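Local coordinates for transcriptional regulator (LacI family) (Clostridium acetobutylicum ATCC 824, PDB 3G85), which probably acts as a DNA-binding transcription factor of the LacI type, recognising cis-regulatory DNA to control transcription, at residues V24-R29 and G224-E229; A168-H173 and D197-G202; A178-M183 and I204-K209; K190-N195 and I218-I223; V238-I243 and P275-N280. All blocks are in the same frame, centred on the assembly; numbering follows the deposited sequence.

How the contacts relate
Contact 1 bridges the two lobes at the cleft and is largely polar, built on arginine, asparagine, backbone carbonyls and a water. The other four lie within one lobe, around its mixed sheet. Contact 4 is the sheet's buried centre, a parallel strand pair held by backbone hydrogen bonds. Contact 5 is its partly exposed edge, antiparallel, with side chains joining the bonding. Contacts 2 and 3 hold the same two helices, 172-182 and 197-209: contact 2 where the start of the first meets the first half of the second, partly exposed and made largely of CA-H...O and apolar touches, contact 3 further along, buried and apolar. Strand 219-224 leads from contact 4 into contact 1.

Contact 1: V24-R29 and G224-E229; sequences VNIISR and GMNDRE
At the cleft between the two lobes of this periplasmic-binding-protein-like fold, Arg29 and Ile26, around the start of helix 27-40, meet the loop Met225-Asp227 that follows strand 219-224. The Arg29 chain bends at chi3 (71°), which sets NE; its CD packs 3.2 Å from Met225 O, and NH1 gives the same oxygen a weak, straight hydrogen bond (3.3 Å, 170°), with Gly224 O also near the guanidinium plane. Arg29 NH2 comes within 3.9 Å of Arg228 NE, the two guanidinium planes 60° apart. Asp242 forms salt bridges with both arginines and Glu246 with Arg29 NE. On the other flank, Asn226 OD1 lies 3.3 Å from Asn25 CB, and Ile26 CD1 rests 4.1 Å from CB of selenomethionine Met225. A water donates to Asn25 O (2.9 Å) and accepts from Asp227 N (2.9 Å). Asp227 itself N-caps helix 228-232, its OD1 accepting from Glu229 N, while its other oxygen forms a salt bridge with Arg32. The lobes thus meet through a weak direct bond, a bridging water, salt bridges and a small apolar touch; the paired arginines probably depend on Asp242 to offset their like charges.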
# COMPACT_ATOMS: atom_id res chain seq x y z
N VAL A 24 6.46 1.07 9.44
CA VAL A 24 7.09 -0.18 9.91
C VAL A 24 6.08 -1.28 10.14
O VAL A 24 6.41 -2.46 10.03
CB VAL A 24 7.96 -0.03 11.20
CG1 VAL A 24 9.09 0.95 10.97
CG2 VAL A 24 7.10 0.39 12.40
N ASN A 25 4.84 -0.91 10.47
CA ASN A 25 3.82 -1.93 10.76
C ASN A 25 3.46 -2.80 9.57
O ASN A 25 2.99 -3.94 9.74
CB ASN A 25 2.56 -1.28 11.32
CG ASN A 25 2.81 -0.69 12.66
OD1 ASN A 25 3.26 0.45 12.75
ND2 ASN A 25 2.59 -1.46 13.69
N ILE A 26 3.69 -2.27 8.38
CA ILE A 26 3.34 -3.02 7.18
C ILE A 26 4.21 -4.29 7.05
O ILE A 26 3.83 -5.27 6.40
CB ILE A 26 3.42 -2.14 5.90
CG1 ILE A 26 2.45 -0.97 6.01
CG2 ILE A 26 3.02 -2.98 4.67
CD1 ILE A 26 2.63 0.15 4.92
N ILE A 27 5.36 -4.28 7.71
CA ILE A 27 6.33 -5.35 7.53
C ILE A 27 5.75 -6.70 7.98
O ILE A 27 6.07 -7.73 7.42
CB ILE A 27 7.69 -4.98 8.17
CG1 ILE A 27 8.88 -5.64 7.42
CG2 ILE A 27 7.69 -5.23 9.65
CD1 ILE A 27 9.17 -7.04 7.83
N SER A 28 4.79 -6.67 8.91
CA SER A 28 4.19 -7.91 9.37
C SER A 28 3.50 -8.72 8.27
O SER A 28 3.53 -9.95 8.28
CB SER A 28 3.22 -7.62 10.53
OG SER A 28 2.12 -6.86 10.08
N ARG A 29 2.86 -8.03 7.33
CA ARG A 29 2.16 -8.71 6.23
C ARG A 29 3.13 -9.33 5.25
O ARG A 29 2.87 -10.40 4.67
CB ARG A 29 1.28 -7.69 5.49
CG ARG A 29 0.21 -7.06 6.43
CD ARG A 29 -0.77 -6.24 5.61
NE ARG A 29 -1.63 -7.10 4.81
CZ ARG A 29 -2.62 -6.65 4.03
NH1 ARG A 29 -2.79 -5.33 3.92
NH2 ARG A 29 -3.37 -7.49 3.34
N GLY A 224 -6.38 -0.42 2.74
CA GLY A 224 -5.87 -1.36 3.75
C GLY A 224 -4.40 -1.63 3.55
O GLY A 224 -4.00 -2.21 2.54
N MSE A 225 -3.58 -1.18 4.50
CA MSE A 225 -2.13 -1.36 4.36
C MSE A 225 -1.61 -2.28 5.45
O MSE A 225 -0.72 -3.10 5.19
CB MSE A 225 -1.40 -0.01 4.44
CG MSE A 225 -1.99 1.02 3.51
SE MSE A 225 -0.73 2.51 3.34
CE MSE A 225 -1.46 3.30 1.80
N ASN A 226 -2.13 -2.11 6.67
CA ASN A 226 -1.74 -2.96 7.79
C ASN A 226 -2.66 -4.17 7.89
O ASN A 226 -3.62 -4.32 7.12
CB ASN A 226 -1.73 -2.18 9.13
CG ASN A 226 -0.63 -1.09 9.17
OD1 ASN A 226 0.49 -1.31 8.76
ND2 ASN A 226 -0.98 0.08 9.65
N ASP A 227 -2.36 -5.05 8.83
CA ASP A 227 -3.14 -6.26 9.09
C ASP A 227 -4.67 -6.05 9.02
O ASP A 227 -5.22 -5.23 9.74
CB ASP A 227 -2.69 -6.77 10.47
CG ASP A 227 -3.12 -8.17 10.77
OD1 ASP A 227 -4.30 -8.54 10.51
OD2 ASP A 227 -2.26 -8.90 11.36
N ARG A 228 -5.35 -6.77 8.12
CA ARG A 228 -6.80 -6.69 7.91
C ARG A 228 -7.65 -6.83 9.21
O ARG A 228 -8.78 -6.32 9.28
CB ARG A 228 -7.25 -7.80 6.95
CG ARG A 228 -6.76 -7.66 5.50
CD ARG A 228 -7.39 -8.81 4.66
NE ARG A 228 -7.14 -8.60 3.23
CZ ARG A 228 -7.04 -9.57 2.30
NH1 ARG A 228 -7.16 -10.85 2.66
NH2 ARG A 228 -6.81 -9.24 1.02
N GLU A 229 -7.14 -7.53 10.21
CA GLU A 229 -7.95 -7.74 11.41
C GLU A 229 -8.25 -6.47 12.22
O GLU A 229 -9.25 -6.41 12.95
CB GLU A 229 -7.35 -8.84 12.32
CG GLU A 229 -7.69 -10.23 11.78
CD GLU A 229 -7.39 -11.36 12.75
OE1 GLU A 229 -7.23 -11.14 13.97
OE2 GLU A 229 -7.30 -12.50 12.24
O HOH W 1 0.18 -4.59 10.17

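Contact 2: A168-H173 and D197-G202; sequences AENSIH and DSIALG
Ile172 and Gly202 meet in the alpha/beta lobe where the start of helix 172-182 packs on the first half of helix 197-209. Two CA-H...O contacts accompany the close backbone approach. Ile172 CA lies 3.4 Å from Ser198 O, and Gly202 CA lies 3.3 Å from Ile172 O. Ser198 O is engaged twice, since it also accepts the helical hydrogen bond of Gly202 N. With no side chain on Gly202, the carbonyl of Ile172 can settle directly on its CA, and Ile172 CG2 packs beside that same carbon.

Side-chain packing lies at the two flanks. Ile172 CG1 is anti to the carbonyl carbon (chi1 -62°) and passes beside Ser198 O, carbon against backbone oxygen; beyond it, CD1 meets Leu201 CD1 at 4.2 Å. At the other end, Ile199 reaches back with CG1 toward another backbone oxygen, Glu169 O (3.7 Å), and with CD1 to Ala168 CB (4.0 Å). Ile133 of strand 131-134 touches both Ala168 and Ile199, tying this flank to the sheet.

Polar groups fix the loop before helix 172-182. Asn170 is the centre of an inverse gamma turn, and Ser171, at the N-cap, holds Gly174 N with its hydroxyl. Ser196 bonds both Asn170 OD1 and Ile199 N, and so links the loop to the first turn of helix 197-209. Asn170 has CG anti to the backbone N (chi1 -168°), and its OD1 also lies 3.9 Å from Ser198 CB.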
# COMPACT_ATOMS: atom_id res chain seq x y z
N ALA A 168 -2.29 14.30 6.49
CA ALA A 168 -2.11 13.65 7.79
C ALA A 168 -0.84 12.82 7.85
O ALA A 168 -0.36 12.31 6.82
CB ALA A 168 -3.32 12.74 8.09
N GLU A 169 -0.30 12.65 9.05
CA GLU A 169 0.75 11.65 9.25
C GLU A 169 0.16 10.25 9.23
O GLU A 169 -0.99 10.04 9.67
CB GLU A 169 1.45 11.84 10.59
CG GLU A 169 2.68 12.69 10.50
CD GLU A 169 3.04 13.28 11.85
OE1 GLU A 169 2.50 12.80 12.90
OE2 GLU A 169 3.87 14.23 11.86
N ASN A 170 0.94 9.29 8.70
CA ASN A 170 0.45 7.94 8.56
C ASN A 170 0.59 7.17 9.87
O ASN A 170 1.51 6.34 10.02
CB ASN A 170 1.13 7.18 7.43
CG ASN A 170 0.42 5.88 7.09
OD1 ASN A 170 -0.59 5.51 7.71
ND2 ASN A 170 0.96 5.18 6.11
N SER A 171 -0.33 7.43 10.80
CA SER A 171 -0.34 6.71 12.09
C SER A 171 -1.73 6.89 12.66
O SER A 171 -2.52 7.72 12.14
CB SER A 171 0.71 7.28 13.05
OG SER A 171 0.40 8.62 13.42
N ILE A 172 -2.04 6.12 13.70
CA ILE A 172 -3.32 6.30 14.37
C ILE A 172 -3.39 7.72 14.96
O ILE A 172 -4.42 8.42 14.83
CB ILE A 172 -3.58 5.21 15.41
CG1 ILE A 172 -3.63 3.83 14.71
CG2 ILE A 172 -4.92 5.45 16.15
CD1 ILE A 172 -3.91 2.70 15.65
N HIS A 173 -2.32 8.14 15.62
CA HIS A 173 -2.28 9.54 16.15
C HIS A 173 -2.46 10.57 15.03
O HIS A 173 -3.14 11.58 15.21
CB HIS A 173 -0.99 9.80 16.95
CG HIS A 173 -0.92 11.16 17.57
ND1 HIS A 173 -1.98 11.71 18.28
CD2 HIS A 173 0.06 12.10 17.57
CE1 HIS A 173 -1.64 12.92 18.70
NE2 HIS A 173 -0.41 13.18 18.29
N ASP A 197 -5.35 2.67 6.52
CA ASP A 197 -6.20 2.17 7.60
C ASP A 197 -5.79 2.72 8.96
O ASP A 197 -6.67 2.91 9.80
CB ASP A 197 -6.20 0.64 7.66
CG ASP A 197 -4.81 0.09 7.88
OD1 ASP A 197 -3.96 0.28 6.98
OD2 ASP A 197 -4.53 -0.46 8.99
N SER A 198 -4.52 3.04 9.18
CA SER A 198 -4.10 3.61 10.47
C SER A 198 -4.78 4.96 10.66
O SER A 198 -5.23 5.31 11.74
CB SER A 198 -2.58 3.81 10.55
OG SER A 198 -1.95 2.55 10.64
N ILE A 199 -4.84 5.73 9.57
CA ILE A 199 -5.50 7.01 9.59
C ILE A 199 -6.97 6.80 9.96
O ILE A 199 -7.52 7.50 10.82
CB ILE A 199 -5.31 7.74 8.24
CG1 ILE A 199 -3.88 8.33 8.15
CG2 ILE A 199 -6.40 8.80 8.03
CD1 ILE A 199 -3.58 8.91 6.81
N ALA A 200 -7.61 5.83 9.31
CA ALA A 200 -9.03 5.56 9.57
C ALA A 200 -9.30 5.15 11.02
O ALA A 200 -10.31 5.56 11.62
CB ALA A 200 -9.54 4.47 8.61
N LEU A 201 -8.40 4.37 11.60
CA LEU A 201 -8.58 3.95 12.99
C LEU A 201 -8.51 5.14 13.96
O LEU A 201 -9.32 5.23 14.91
CB LEU A 201 -7.56 2.90 13.40
CG LEU A 201 -7.75 1.56 12.69
CD1 LEU A 201 -6.53 0.67 13.02
CD2 LEU A 201 -9.14 0.90 13.02
N GLY A 202 -7.62 6.07 13.68
CA GLY A 202 -7.52 7.31 14.47
C GLY A 202 -8.77 8.18 14.31
O GLY A 202 -9.27 8.76 15.29

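Contact 3: A178-M183 and I204-K209; sequences AAKKLM and ISVLNK
Ala179 CB and Val206 CB, 3.7 Å apart, form the centre of a buried seam between helices 172-182 and 197-209. The apolar packing begins here. The alanine methyl faces the branch point of the valine, with Val206 CG1 and CG2 both 4.0 Å from it, so it sits evenly against both methyls. The small side chain lets the backbones come close, the CA atoms of Ala179 and Val206 being 6.4 Å apart.

Next along the seam, selenomethionine Met183 meets Leu207. Its chain is bent at chi2 and again at chi3 (89°), the latter placing CE 4.0 Å from Leu207 CD2. The selenium is 4.1 Å from the same methyl, and the two side chains cross at about a right angle. Met183 CG also comes within 4.4 Å of Val206 CG1, joining the two patches.

The polar ends belong to the margin. Lys180 leaves its CG 4.3 Å from Val206 CG2. Lys180 NZ and Lys209 NZ stand 6.7 Å apart, like charges that do not touch.

Beneath the seam lies the mixed sheet: Leu207 packs on Ile220 of strand 219-224, and the neighbouring Ala178 and Leu182 on strand 131-134. Two adjacent helices packed through apolar side chains over one face of a sheet form part of one of the two helical layers of a Rossmann-like alpha/beta sandwich, as in each lobe of periplasmic-binding-type proteins.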
# COMPACT_ATOMS: atom_id res chain seq x y z
N ALA A 178 -5.98 14.55 12.31
CA ALA A 178 -6.70 14.91 11.10
C ALA A 178 -8.20 15.03 11.36
O ALA A 178 -8.85 15.94 10.84
CB ALA A 178 -6.42 13.89 9.97
N ALA A 179 -8.77 14.12 12.16
CA ALA A 179 -10.20 14.15 12.44
C ALA A 179 -10.58 15.39 13.24
O ALA A 179 -11.68 15.94 13.07
CB ALA A 179 -10.61 12.90 13.21
N LYS A 180 -9.68 15.82 14.13
CA LYS A 180 -9.91 17.02 14.94
C LYS A 180 -10.01 18.27 14.03
O LYS A 180 -10.85 19.15 14.25
CB LYS A 180 -8.83 17.17 16.01
CG LYS A 180 -8.94 16.14 17.11
CD LYS A 180 -7.93 16.37 18.24
CE LYS A 180 -8.06 15.29 19.31
NZ LYS A 180 -7.11 15.55 20.46
N LYS A 181 -9.20 18.31 12.98
CA LYS A 181 -9.29 19.37 11.96
C LYS A 181 -10.55 19.21 11.13
O LYS A 181 -11.28 20.19 10.92
CB LYS A 181 -8.09 19.35 11.04
CG LYS A 181 -6.81 19.48 11.74
CD LYS A 181 -5.65 19.41 10.76
CE LYS A 181 -4.35 19.31 11.56
NZ LYS A 181 -3.14 19.07 10.73
N LEU A 182 -10.80 17.99 10.64
CA LEU A 182 -12.03 17.68 9.91
C LEU A 182 -13.23 18.22 10.67
O LEU A 182 -14.12 18.81 10.08
CB LEU A 182 -12.22 16.17 9.69
CG LEU A 182 -13.42 15.67 8.87
CD1 LEU A 182 -13.34 16.18 7.41
CD2 LEU A 182 -13.55 14.13 8.90
N MSE A 183 -13.22 18.03 11.99
CA MSE A 183 -14.33 18.45 12.84
C MSE A 183 -14.48 19.98 12.95
O MSE A 183 -15.56 20.46 13.29
CB MSE A 183 -14.21 17.85 14.25
CG MSE A 183 -14.32 16.33 14.31
SE MSE A 183 -16.10 15.69 13.85
CE MSE A 183 -15.98 15.45 11.92
N ILE A 204 -11.87 7.21 13.56
CA ILE A 204 -12.98 6.61 14.28
C ILE A 204 -12.83 6.82 15.79
O ILE A 204 -13.87 6.97 16.48
CB ILE A 204 -13.10 5.12 13.88
CG1 ILE A 204 -13.69 5.02 12.49
CG2 ILE A 204 -13.94 4.33 14.85
CD1 ILE A 204 -13.20 3.78 11.80
N SER A 205 -11.59 6.86 16.30
CA SER A 205 -11.34 7.16 17.72
C SER A 205 -12.06 8.48 18.08
O SER A 205 -12.82 8.57 19.07
CB SER A 205 -9.83 7.28 18.00
OG SER A 205 -9.53 7.64 19.33
N VAL A 206 -11.84 9.49 17.25
CA VAL A 206 -12.38 10.83 17.49
C VAL A 206 -13.90 10.85 17.26
O VAL A 206 -14.65 11.37 18.09
CB VAL A 206 -11.66 11.88 16.63
CG1 VAL A 206 -12.35 13.26 16.75
CG2 VAL A 206 -10.22 11.99 17.05
N LEU A 207 -14.36 10.30 16.14
CA LEU A 207 -15.79 10.25 15.84
C LEU A 207 -16.59 9.52 16.93
O LEU A 207 -17.73 9.92 17.24
CB LEU A 207 -16.06 9.60 14.48
CG LEU A 207 -15.43 10.16 13.21
CD1 LEU A 207 -16.03 9.42 12.03
CD2 LEU A 207 -15.60 11.66 13.04
N ASN A 208 -16.02 8.46 17.49
CA ASN A 208 -16.65 7.76 18.62
C ASN A 208 -16.77 8.63 19.88
O ASN A 208 -17.84 8.69 20.51
CB ASN A 208 -15.92 6.46 18.93
CG ASN A 208 -16.21 5.36 17.91
OD1 ASN A 208 -17.11 5.50 17.08
ND2 ASN A 208 -15.45 4.26 17.98
N LYS A 209 -15.68 9.30 20.26
CA LYS A 209 -15.64 10.21 21.41
C LYS A 209 -16.68 11.33 21.25
O LYS A 209 -17.36 11.71 22.20
CB LYS A 209 -14.25 10.85 21.59
CG LYS A 209 -13.25 10.03 22.38
CD LYS A 209 -11.98 10.83 22.76
CE LYS A 209 -12.23 11.76 23.96
NZ LYS A 209 -11.00 12.18 24.73

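Contact 4: K190-N195 and I218-I223; sequences KALFCN and IEIVAI
Phe193 has CG anti to the backbone N (chi1 175°) and Ile223 has CG1 anti to the carbonyl carbon (chi1 -61°); Phe193 CZ lies 3.7 Å from that CG1 of Ile223, approached obliquely. They lie on the two parallel strands of a beta-alpha-beta crossover, 191-194 and 219-224, connected by helix 197-209 and running 15° apart.

The strands are joined by a regular parallel ladder of five backbone hydrogen bonds. Glu219 N donates to Lys190 O, Val221 N to Leu192 O and Ile223 N to Cys194 O, alternating with Leu192 N to Glu219 O (2.8 Å) and Cys194 N to Val221 O (2.9 Å). CA-H...O contacts fill in between them.

On one face, Leu192 and Ile220 lie side by side and point the same way, CD2 to CG1 at 4.2 Å. Leu192 CB also touches Ile218 CG2 (4.0 Å), and Cys194 SG meets Ile220 CG2 (4.1 Å). Helix 197-209 covers this face, with Val203 on Leu192 and Ala200 on Ala222. The opposite face carries Ala191, Phe193, Glu219 and Val221. There, helix 111-124 packs on Val221, and Phe193 stacks with Phe149 of helix 140-155. The Glu219 carboxylate leads away from strand 191-194, to Lys125 (salt bridge) and Tyr127 (hydrogen bond).

At the C-terminal ends of the strands, Asn195 is held by Thr135 through OD1, while its backbone O sits 3.6 Å from Ile223 CB. Beside it, Ala222 CA approaches Cys194 O to 3.1 Å.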
# COMPACT_ATOMS: atom_id res chain seq x y z
N LYS A 190 -20.33 13.80 4.10
CA LYS A 190 -20.82 12.60 4.73
C LYS A 190 -20.06 11.32 4.29
O LYS A 190 -20.33 10.24 4.80
CB LYS A 190 -22.31 12.43 4.46
CG LYS A 190 -23.21 13.45 5.21
CD LYS A 190 -24.67 13.07 5.07
CE LYS A 190 -25.08 12.04 6.13
NZ LYS A 190 -25.82 10.90 5.52
N ALA A 191 -19.15 11.47 3.34
CA ALA A 191 -18.29 10.38 2.89
C ALA A 191 -16.86 10.78 3.17
O ALA A 191 -16.49 11.96 3.02
CB ALA A 191 -18.49 10.12 1.41
N LEU A 192 -16.06 9.81 3.61
CA LEU A 192 -14.66 10.08 3.90
C LEU A 192 -13.78 8.95 3.37
O LEU A 192 -13.98 7.81 3.71
CB LEU A 192 -14.47 10.24 5.42
CG LEU A 192 -13.00 10.42 5.87
CD1 LEU A 192 -12.42 11.76 5.40
CD2 LEU A 192 -12.90 10.29 7.39
N PHE A 193 -12.82 9.32 2.53
CA PHE A 193 -11.78 8.41 2.08
C PHE A 193 -10.49 8.62 2.90
O PHE A 193 -10.00 9.74 3.01
CB PHE A 193 -11.51 8.68 0.60
CG PHE A 193 -10.36 7.89 0.02
CD1 PHE A 193 -10.47 6.49 -0.15
CD2 PHE A 193 -9.22 8.54 -0.41
CE1 PHE A 193 -9.45 5.77 -0.75
CE2 PHE A 193 -8.15 7.80 -1.02
CZ PHE A 193 -8.28 6.42 -1.17
N CYS A 194 -9.95 7.54 3.46
CA CYS A 194 -8.64 7.63 4.13
C CYS A 194 -7.66 6.78 3.36
O CYS A 194 -7.95 5.62 3.08
CB CYS A 194 -8.71 7.13 5.57
SG CYS A 194 -9.85 8.05 6.65
N ASN A 195 -6.51 7.32 3.01
CA ASN A 195 -5.60 6.53 2.17
C ASN A 195 -4.69 5.62 3.01
O ASN A 195 -3.73 5.05 2.48
CB ASN A 195 -4.83 7.40 1.14
CG ASN A 195 -3.70 8.23 1.75
OD1 ASN A 195 -3.62 8.41 2.96
ND2 ASN A 195 -2.80 8.74 0.90
N ILE A 218 -21.27 9.87 9.02
CA ILE A 218 -20.07 9.80 8.16
C ILE A 218 -19.79 8.35 7.79
O ILE A 218 -19.77 7.47 8.67
CB ILE A 218 -18.80 10.40 8.84
CG1 ILE A 218 -18.99 11.90 9.10
CG2 ILE A 218 -17.54 10.19 7.96
CD1 ILE A 218 -17.80 12.58 9.71
N GLU A 219 -19.58 8.09 6.50
CA GLU A 219 -19.19 6.75 6.06
C GLU A 219 -17.73 6.75 5.60
O GLU A 219 -17.31 7.64 4.90
CB GLU A 219 -20.10 6.25 4.95
CG GLU A 219 -20.00 4.75 4.79
CD GLU A 219 -21.08 4.14 3.93
OE1 GLU A 219 -22.19 4.74 3.78
OE2 GLU A 219 -20.82 3.05 3.38
N ILE A 220 -16.95 5.75 6.04
CA ILE A 220 -15.51 5.75 5.75
C ILE A 220 -15.14 4.58 4.86
O ILE A 220 -15.66 3.49 5.02
CB ILE A 220 -14.70 5.63 7.08
CG1 ILE A 220 -15.07 6.78 8.01
CG2 ILE A 220 -13.16 5.57 6.76
CD1 ILE A 220 -14.61 6.62 9.50
N VAL A 221 -14.23 4.81 3.92
CA VAL A 221 -13.58 3.73 3.19
C VAL A 221 -12.10 4.04 3.31
O VAL A 221 -11.69 5.19 3.18
CB VAL A 221 -13.95 3.66 1.70
CG1 VAL A 221 -13.10 2.57 0.97
CG2 VAL A 221 -15.44 3.31 1.57
N ALA A 222 -11.30 3.03 3.62
CA ALA A 222 -9.87 3.27 3.79
C ALA A 222 -9.10 2.31 2.93
O ALA A 222 -9.57 1.24 2.62
CB ALA A 222 -9.48 3.06 5.23
N ILE A 223 -7.88 2.69 2.56
CA ILE A 223 -6.95 1.78 1.87
C ILE A 223 -6.30 0.89 2.93
O ILE A 223 -5.74 1.38 3.92
CB ILE A 223 -5.87 2.54 1.08
CG1 ILE A 223 -6.50 3.43 -0.03
CG2 ILE A 223 -4.79 1.56 0.52
CD1 ILE A 223 -7.21 2.60 -1.13

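Contact 5: V238-I243 and P275-N280; sequences VTIVDI and PLILRN
Ile240 and Ile277 form an antiparallel hydrogen-bonded pair at the edge of the mixed sheet, and here the contact is tight. Ile277 N reaches Ile240 O at 2.7 Å and almost straight (177°); the return bond, Ile240 N to Ile277 O, is longer at 3.2 Å. Two residues on, Asp242 N donates to Pro275 O (2.9 Å). Ile240 has CG1 in the crowded position between backbone N and carbonyl carbon (chi1 66°), where it packs 3.9 Å from Ile277 CB, the two side chains lying side by side and pointing the same way. Arg279 closes this side: Ile240 CG1 lies over one face of its guanidinium, and NH1 donates in the guanidinium plane to Val238 O (2.8 Å). Thr231 OG1 also bonds NH1, so the arginine links the segment after the edge strand to helix 228-232. On the reverse face, Leu276 CD1 is well packed too, 3.8 Å from Val241 CG2 and 3.6 Å from Thr239 CG2.

The solvent end is looser, for strand pairing is over after Ile277. Leu278 is exposed and points away from strand 239-242; its CD2 just reaches Thr239 CG2 at 4.2 Å. Even here, the hydroxyl of Thr239 takes the N-H of Arg279, extending the pairing by a side chain.

Strand 276-277 is one of the sheet's two outermost strands and its antiparallel member. Next to it, strand 239-242 bonds on through Thr239 and Val241 to Ala222 of strand 219-224. Helix 228-232 packs against the Ile240-Ile277 face, and helix 111-124 against the opposite one, where Met114 meets Val241 and Leu121 touches Thr239 and Leu278.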
# COMPACT_ATOMS: atom_id res chain seq x y z
N VAL A 238 -14.42 -1.15 9.65
CA VAL A 238 -14.15 -0.20 8.59
C VAL A 238 -14.03 -0.95 7.26
O VAL A 238 -13.24 -1.91 7.12
CB VAL A 238 -12.81 0.52 8.86
CG1 VAL A 238 -12.43 1.53 7.70
CG2 VAL A 238 -12.85 1.20 10.19
N THR A 239 -14.81 -0.49 6.29
CA THR A 239 -14.69 -0.99 4.93
C THR A 239 -13.37 -0.57 4.32
O THR A 239 -12.96 0.59 4.44
CB THR A 239 -15.85 -0.50 4.06
OG1 THR A 239 -17.02 -1.22 4.48
CG2 THR A 239 -15.56 -0.77 2.56
N ILE A 240 -12.70 -1.53 3.70
CA ILE A 240 -11.41 -1.26 3.07
C ILE A 240 -11.28 -1.73 1.63
O ILE A 240 -11.96 -2.65 1.16
CB ILE A 240 -10.24 -1.90 3.86
CG1 ILE A 240 -10.34 -3.46 3.80
CG2 ILE A 240 -10.17 -1.37 5.30
CD1 ILE A 240 -9.12 -4.18 4.47
N VAL A 241 -10.36 -1.09 0.92
CA VAL A 241 -9.88 -1.60 -0.35
C VAL A 241 -8.43 -2.03 -0.02
O VAL A 241 -7.58 -1.21 0.34
CB VAL A 241 -9.94 -0.57 -1.50
CG1 VAL A 241 -9.68 -1.34 -2.81
CG2 VAL A 241 -11.34 0.12 -1.53
N ASP A 242 -8.19 -3.34 -0.06
CA ASP A 242 -6.99 -3.89 0.56
C ASP A 242 -5.88 -4.05 -0.43
O ASP A 242 -6.11 -4.46 -1.58
CB ASP A 242 -7.30 -5.25 1.21
CG ASP A 242 -6.17 -5.76 2.08
OD1 ASP A 242 -5.63 -4.98 2.90
OD2 ASP A 242 -5.82 -6.97 1.96
N ILE A 243 -4.68 -3.71 -0.00
CA ILE A 243 -3.49 -4.07 -0.77
C ILE A 243 -3.15 -5.50 -0.29
O ILE A 243 -2.79 -5.66 0.84
CB ILE A 243 -2.31 -3.19 -0.46
CG1 ILE A 243 -2.65 -1.72 -0.70
CG2 ILE A 243 -1.13 -3.55 -1.38
CD1 ILE A 243 -1.45 -0.78 -0.42
N PRO A 275 -8.78 -6.04 -3.35
CA PRO A 275 -10.24 -6.26 -3.18
C PRO A 275 -10.92 -5.23 -2.29
O PRO A 275 -10.36 -4.81 -1.26
CB PRO A 275 -10.32 -7.60 -2.45
CG PRO A 275 -9.05 -7.66 -1.66
CD PRO A 275 -8.00 -7.02 -2.59
N LEU A 276 -12.14 -4.85 -2.67
CA LEU A 276 -13.00 -4.13 -1.74
C LEU A 276 -13.58 -5.11 -0.74
O LEU A 276 -14.26 -6.11 -1.11
CB LEU A 276 -14.09 -3.34 -2.47
CG LEU A 276 -15.22 -2.70 -1.64
CD1 LEU A 276 -14.73 -1.47 -0.90
CD2 LEU A 276 -16.35 -2.32 -2.58
N ILE A 277 -13.31 -4.86 0.53
CA ILE A 277 -13.76 -5.76 1.59
C ILE A 277 -14.79 -5.02 2.40
O ILE A 277 -14.46 -4.15 3.18
CB ILE A 277 -12.61 -6.27 2.45
CG1 ILE A 277 -11.53 -6.92 1.57
CG2 ILE A 277 -13.13 -7.25 3.55
CD1 ILE A 277 -10.33 -7.51 2.32
N LEU A 278 -16.06 -5.34 2.19
CA LEU A 278 -17.16 -4.66 2.90
C LEU A 278 -17.23 -5.09 4.35
O LEU A 278 -17.26 -6.29 4.67
CB LEU A 278 -18.51 -4.95 2.21
CG LEU A 278 -18.68 -4.58 0.74
CD1 LEU A 278 -20.08 -4.97 0.22
CD2 LEU A 278 -18.43 -3.10 0.52
N ARG A 279 -17.21 -4.11 5.23
CA ARG A 279 -17.37 -4.34 6.66
C ARG A 279 -18.69 -3.73 7.07
O ARG A 279 -19.11 -2.72 6.51
CB ARG A 279 -16.20 -3.74 7.45
CG ARG A 279 -15.09 -4.74 7.75
CD ARG A 279 -14.36 -5.13 6.49
NE ARG A 279 -13.22 -6.03 6.75
CZ ARG A 279 -11.99 -5.61 7.06
NH1 ARG A 279 -11.75 -4.30 7.15
NH2 ARG A 279 -11.00 -6.48 7.24
N ASN A 280 -19.37 -4.40 8.00
CA ASN A 280 -20.72 -4.03 8.50
C ASN A 280 -21.72 -5.16 8.42
O ASN A 280 -21.71 -5.95 7.47
CB ASN A 280 -21.34 -2.80 7.86
CG ASN A 280 -22.10 -1.95 8.87
OD1 ASN A 280 -21.94 -2.12 10.10
ND2 ASN A 280 -22.94 -1.02 8.38